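Local coordinates for protein putative uronate isomerase (Thermotoga maritima, PDB 4NAR) that probably acts as a lactate racemase or a related isomerase, though its activity is not established, at residues L19-L22 and V23-L26; A252-L255 and S256-L259; K336-L339 and K340-D344. All coordinates share one frame; numbering follows the deposited sequence.

Interaction 1. Residues L19-L22 and V23-L26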
# COMPACT_ATOMS: atom_id res chain seq x y z
N LEU A 19 16.23 -0.08 -19.48
CA LEU A 19 17.16 -0.42 -18.42
C LEU A 19 18.61 -0.43 -18.90
O LEU A 19 19.52 -0.04 -18.16
CB LEU A 19 16.80 -1.77 -17.78
CG LEU A 19 15.40 -1.83 -17.14
CD1 LEU A 19 15.14 -3.20 -16.50
CD2 LEU A 19 15.18 -0.71 -16.11
N SER A 20 18.82 -0.87 -20.14
CA SER A 20 20.16 -0.85 -20.71
C SER A 20 20.65 0.59 -20.76
O SER A 20 21.78 0.90 -20.37
CB SER A 20 20.16 -1.45 -22.13
OG SER A 20 21.43 -1.99 -22.44
N LYS A 21 19.76 1.47 -21.23
CA LYS A 21 20.04 2.89 -21.33
C LYS A 21 20.43 3.48 -19.97
O LYS A 21 21.48 4.12 -19.84
CB LYS A 21 18.81 3.60 -21.91
CG LYS A 21 18.96 5.10 -22.09
CD LYS A 21 17.70 5.70 -22.74
CE LYS A 21 17.84 7.21 -22.95
NZ LYS A 21 16.53 7.87 -23.24
N LEU A 22 19.59 3.23 -18.96
CA LEU A 22 19.85 3.70 -17.59
C LEU A 22 21.19 3.22 -17.01
O LEU A 22 21.93 4.00 -16.39
CB LEU A 22 18.69 3.29 -16.68
CG LEU A 22 18.94 3.21 -15.18
CD1 LEU A 22 18.93 4.59 -14.54
CD2 LEU A 22 17.89 2.32 -14.55
N VAL A 23 21.50 1.93 -17.22
CA VAL A 23 22.75 1.33 -16.73
C VAL A 23 23.96 1.89 -17.47
O VAL A 23 25.02 2.12 -16.87
CB VAL A 23 22.73 -0.21 -16.88
CG1 VAL A 23 24.14 -0.78 -16.70
CG2 VAL A 23 21.76 -0.82 -15.86
N GLU A 24 23.80 2.12 -18.76
CA GLU A 24 24.85 2.71 -19.58
C GLU A 24 25.25 4.08 -19.04
O GLU A 24 26.43 4.45 -19.09
CB GLU A 24 24.40 2.77 -21.06
CG GLU A 24 24.73 4.06 -21.80
CD GLU A 24 23.47 4.76 -22.33
OE1 GLU A 24 22.95 4.32 -23.39
OE2 GLU A 24 23.01 5.75 -21.69
N ASP A 25 24.28 4.82 -18.50
CA ASP A 25 24.54 6.14 -17.94
C ASP A 25 25.08 6.09 -16.49
O ASP A 25 25.55 7.10 -15.96
CB ASP A 25 23.29 7.03 -18.05
CG ASP A 25 22.92 7.69 -16.73
OD1 ASP A 25 23.21 8.91 -16.56
OD2 ASP A 25 22.34 6.99 -15.86
N LEU A 26 25.04 4.92 -15.87
CA LEU A 26 25.70 4.74 -14.58
C LEU A 26 27.20 4.66 -14.79
O LEU A 26 27.67 3.96 -15.69
CB LEU A 26 25.23 3.49 -13.85
CG LEU A 26 24.10 3.66 -12.83
CD1 LEU A 26 24.06 5.08 -12.26
CD2 LEU A 26 22.76 3.27 -13.44
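The carbonyl oxygen of L22 is approached by two backbone N-H groups at once, from D25 and L26, and both bonds are weak: L26 N lies 3.3 Å from L22 O with a bent N-H...O angle of 123°, and donates also to V23 O at 3.0 Å. This doubled but slack grip comes after a regular run of i to i+4 bonds. V23 N donates to L19 O at 2.9 Å and nearly straight (162°), E24 N to S20 O in the same pattern, and D25 N to K21 O, where the bond has already lengthened to 3.2 Å. The hydrogen bonds thus stretch and bend toward L26, here at the C-terminal part of helix 12-24 in the lactate racemase N-terminal domain. Around this turn the apolar side chains sort to the buried side. L22 and L26 lie side by side and point the same way, L22 CD1 meeting L26 CD2 at 4.2 Å, and both pack on F219 of strand 217-227. V23 carries CG2 beside its own backbone N (CG1 is anti to it, chi1 166°), which brings CG2 to 3.3 Å from L19 O, while the side chain also packs against L52, F55 and L56 of helix 45-58. On the exposed side, K21 runs out fully extended while E24 bends at chi2; K21 NZ and E24 OE2 stay 7.0 Å apart, too far for a salt bridge.

Interaction 2. Residues A252-L255 and S256-L259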
# COMPACT_ATOMS: atom_id res chain seq x y z
N ALA A 252 2.57 8.73 -13.53
CA ALA A 252 1.96 7.46 -13.15
C ALA A 252 0.48 7.63 -12.81
O ALA A 252 -0.37 6.88 -13.29
CB ALA A 252 2.69 6.85 -11.97
N CYS A 253 0.18 8.63 -11.98
CA CYS A 253 -1.20 8.85 -11.52
C CYS A 253 -2.16 9.19 -12.67
O CYS A 253 -3.33 8.78 -12.65
CB CYS A 253 -1.22 9.98 -10.49
SG CYS A 253 -0.48 9.53 -8.90
N GLU A 254 -1.67 9.96 -13.64
CA GLU A 254 -2.47 10.31 -14.81
C GLU A 254 -2.85 9.07 -15.62
O GLU A 254 -3.99 8.96 -16.08
CB GLU A 254 -1.75 11.33 -15.69
CG GLU A 254 -2.60 11.84 -16.85
CD GLU A 254 -4.06 12.14 -16.43
OE1 GLU A 254 -4.27 13.05 -15.58
OE2 GLU A 254 -4.99 11.47 -16.95
N LEU A 255 -1.93 8.12 -15.75
CA LEU A 255 -2.24 6.88 -16.47
C LEU A 255 -3.15 5.99 -15.64
O LEU A 255 -4.20 5.52 -16.14
CB LEU A 255 -0.97 6.13 -16.88
CG LEU A 255 -1.30 4.87 -17.72
CD1 LEU A 255 -2.15 5.23 -18.95
CD2 LEU A 255 -0.05 4.09 -18.12
N SER A 256 -2.77 5.77 -14.38
CA SER A 256 -3.58 5.00 -13.43
C SER A 256 -5.03 5.52 -13.31
O SER A 256 -5.97 4.72 -13.25
CB SER A 256 -2.93 4.96 -12.04
OG SER A 256 -3.88 4.70 -11.02
N SER A 257 -5.20 6.83 -13.30
CA SER A 257 -6.55 7.39 -13.18
C SER A 257 -7.45 7.07 -14.40
O SER A 257 -8.67 7.16 -14.31
CB SER A 257 -6.51 8.90 -12.89
OG SER A 257 -5.98 9.62 -13.99
N GLN A 258 -6.84 6.69 -15.52
CA GLN A 258 -7.59 6.37 -16.73
C GLN A 258 -7.81 4.87 -16.83
O GLN A 258 -8.71 4.41 -17.53
CB GLN A 258 -6.83 6.82 -17.97
CG GLN A 258 -6.75 8.32 -18.22
CD GLN A 258 -5.89 8.65 -19.44
OE1 GLN A 258 -4.66 8.79 -19.33
NE2 GLN A 258 -6.53 8.74 -20.61
N LEU A 259 -6.96 4.11 -16.15
CA LEU A 259 -6.95 2.66 -16.30
C LEU A 259 -7.58 1.93 -15.11
O LEU A 259 -8.12 0.82 -15.25
CB LEU A 259 -5.51 2.20 -16.47
CG LEU A 259 -4.94 1.86 -17.86
CD1 LEU A 259 -5.35 2.88 -18.91
CD2 LEU A 259 -3.44 1.75 -17.77
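A252 accepts from S256 N through its carbonyl oxygen, a 2.9 Å bond that is almost straight at 173° and points nearly down the C=O direction of A252. C253 repeats the pattern one residue on, its O taking the N-H of S257 at 2.8 Å. At E254 a side chain enters: S257 OG donates to E254 O at 3.0 Å from above the carbonyl plane. Its chi1 of 67° sets OG between the backbone N and carbonyl carbon of S257, turned back along the helix toward that oxygen. These are the last two turns of helix 241-259, which lies against strands 217-227 and 231-240 of the mixed sheet. L255 O closes the helix with two donors, Q258 N at 3.0 Å and, weakly, L259 N. The side chain of L255 crosses that of L259, with L255 CG 3.8 Å from L259 CD2, and also rests on V224, A235 and Y237. Cutting L255 back to an alanine is likely to leave the L259 methyls without their neighbour and open a gap toward these strand residues. S256, on the side facing F159, has its OG hydrogen-bonded to H260, just beyond the helix.

Interaction 3. Residues K336-L339 and K340-D344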
# COMPACT_ATOMS: atom_id res chain seq x y z
N LYS A 336 -12.68 8.26 17.36
CA LYS A 336 -12.21 9.49 18.00
C LYS A 336 -12.56 9.50 19.48
O LYS A 336 -11.76 9.92 20.31
CB LYS A 336 -12.84 10.71 17.33
CG LYS A 336 -12.15 11.12 16.05
CD LYS A 336 -13.14 11.83 15.14
CE LYS A 336 -12.46 12.90 14.32
NZ LYS A 336 -13.00 14.25 14.68
N TRP A 337 -13.77 9.03 19.79
CA TRP A 337 -14.21 8.92 21.17
C TRP A 337 -13.36 7.90 21.93
O TRP A 337 -12.97 8.11 23.08
CB TRP A 337 -15.68 8.51 21.21
CG TRP A 337 -16.13 8.06 22.57
CD1 TRP A 337 -16.55 8.85 23.61
CD2 TRP A 337 -16.22 6.70 23.05
NE1 TRP A 337 -16.88 8.08 24.70
CE2 TRP A 337 -16.69 6.75 24.38
CE3 TRP A 337 -15.95 5.45 22.48
CZ2 TRP A 337 -16.90 5.60 25.15
CZ3 TRP A 337 -16.14 4.31 23.24
CH2 TRP A 337 -16.61 4.39 24.57
N TYR A 338 -13.08 6.78 21.28
CA TYR A 338 -12.30 5.71 21.90
C TYR A 338 -10.88 6.21 22.21
O TYR A 338 -10.26 5.79 23.19
CB TYR A 338 -12.26 4.50 20.96
CG TYR A 338 -11.58 3.27 21.51
CD1 TYR A 338 -10.23 3.04 21.28
CD2 TYR A 338 -12.29 2.32 22.24
CE1 TYR A 338 -9.59 1.90 21.77
CE2 TYR A 338 -11.66 1.18 22.74
CZ TYR A 338 -10.31 0.98 22.49
OH TYR A 338 -9.67 -0.12 22.98
N LEU A 339 -10.37 7.12 21.37
CA LEU A 339 -9.04 7.69 21.58
C LEU A 339 -9.01 8.77 22.67
O LEU A 339 -7.95 9.04 23.25
CB LEU A 339 -8.46 8.19 20.25
CG LEU A 339 -8.14 7.00 19.35
CD1 LEU A 339 -8.09 7.42 17.89
CD2 LEU A 339 -6.83 6.36 19.76
N LYS A 340 -10.15 9.39 22.94
CA LYS A 340 -10.24 10.24 24.12
C LYS A 340 -10.05 9.35 25.34
O LYS A 340 -9.31 9.70 26.25
CB LYS A 340 -11.56 11.00 24.18
CG LYS A 340 -11.64 12.12 23.16
CD LYS A 340 -10.35 12.94 23.14
CE LYS A 340 -10.23 13.80 21.88
NZ LYS A 340 -9.18 14.86 22.02
N LYS A 341 -10.69 8.18 25.33
CA LYS A 341 -10.57 7.21 26.42
C LYS A 341 -9.21 6.51 26.48
O LYS A 341 -8.69 6.22 27.56
CB LYS A 341 -11.67 6.15 26.32
CG LYS A 341 -13.00 6.54 26.93
CD LYS A 341 -13.95 5.34 26.91
CE LYS A 341 -13.23 4.06 27.37
NZ LYS A 341 -13.69 2.85 26.61
N HIS A 342 -8.64 6.23 25.31
CA HIS A 342 -7.38 5.49 25.21
C HIS A 342 -6.36 6.25 24.36
O HIS A 342 -6.04 5.84 23.24
CB HIS A 342 -7.62 4.10 24.62
CG HIS A 342 -8.57 3.25 25.41
ND1 HIS A 342 -8.14 2.32 26.34
CD2 HIS A 342 -9.93 3.17 25.40
CE1 HIS A 342 -9.19 1.72 26.88
NE2 HIS A 342 -10.28 2.21 26.33
N PRO A 343 -5.83 7.36 24.90
CA PRO A 343 -5.03 8.29 24.09
C PRO A 343 -3.72 7.68 23.59
O PRO A 343 -3.12 8.21 22.64
CB PRO A 343 -4.77 9.46 25.05
CG PRO A 343 -5.77 9.27 26.22
CD PRO A 343 -5.93 7.78 26.32
N ASP A 344 -3.28 6.59 24.21
CA ASP A 344 -2.08 5.88 23.77
C ASP A 344 -2.32 4.87 22.63
O ASP A 344 -1.36 4.31 22.09
CB ASP A 344 -1.45 5.14 24.95
CG ASP A 344 -2.41 4.13 25.58
OD1 ASP A 344 -3.65 4.29 25.43
OD2 ASP A 344 -1.92 3.17 26.22
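Y338 O receives the N-H of H342 at 2.7 Å, the shortest hydrogen bond across this turn, although its angle at the hydrogen is only 137°. Straighter but longer is the bond from K341 N to W337 O, and K340 N reaches K336 O at 3.1 Å with a weak second link to W337 O. These bonds finish helix 332-341: H342 is the first residue to leave helical backbone angles, and P343, which has no N-H to offer, instead sets its CA 3.1 Å from L339 O in a CA-H...O contact. The same i to i+4 spacing joins the rings of Y338 and H342 in an offset stack, centroids 4.4 Å apart and planes inclined by 21°. H342 CD2 sits over the centre of the tyrosine ring, while Y338 O lies at the imidazole edge, in its plane. With K341 CG anti to its carbonyl carbon (chi1 -84°) and chi2 extended, CD comes obliquely to 3.4 Å from W337 CZ2; the bends beyond turn NZ toward a weak bond with H342 NE2. The K341 side chain lies about 3 Å from a sulfate ion, probably from the crystallisation liquor. Beyond the turn, W337 meets the rings of Y334 and F362, Y338 meets F345 edge-to-face, and the buried L339 packs on W181 of helix 173-186.

All three interactions occur in the last turns of helices; interactions 1 and 2 are alike in their leucine pairs, and interaction 3 differs. Interactions 1 and 2 are partly buried and share a support: both of their helices pack on strand 217-227, with centres 26 Å apart, and in each a pair of leucines four residues apart meets the sheet. Interaction 1 adds a second neighbour, helix 45-58, whereas interaction 2 adds a serine hydroxyl bonded back to the backbone. Interaction 3 is a surface contact, its centre 52 Å from that of interaction 1 and across the chain's centre from both others; there an aromatic stack and the aliphatic part of one lysine against an indole take the place of the leucine pair.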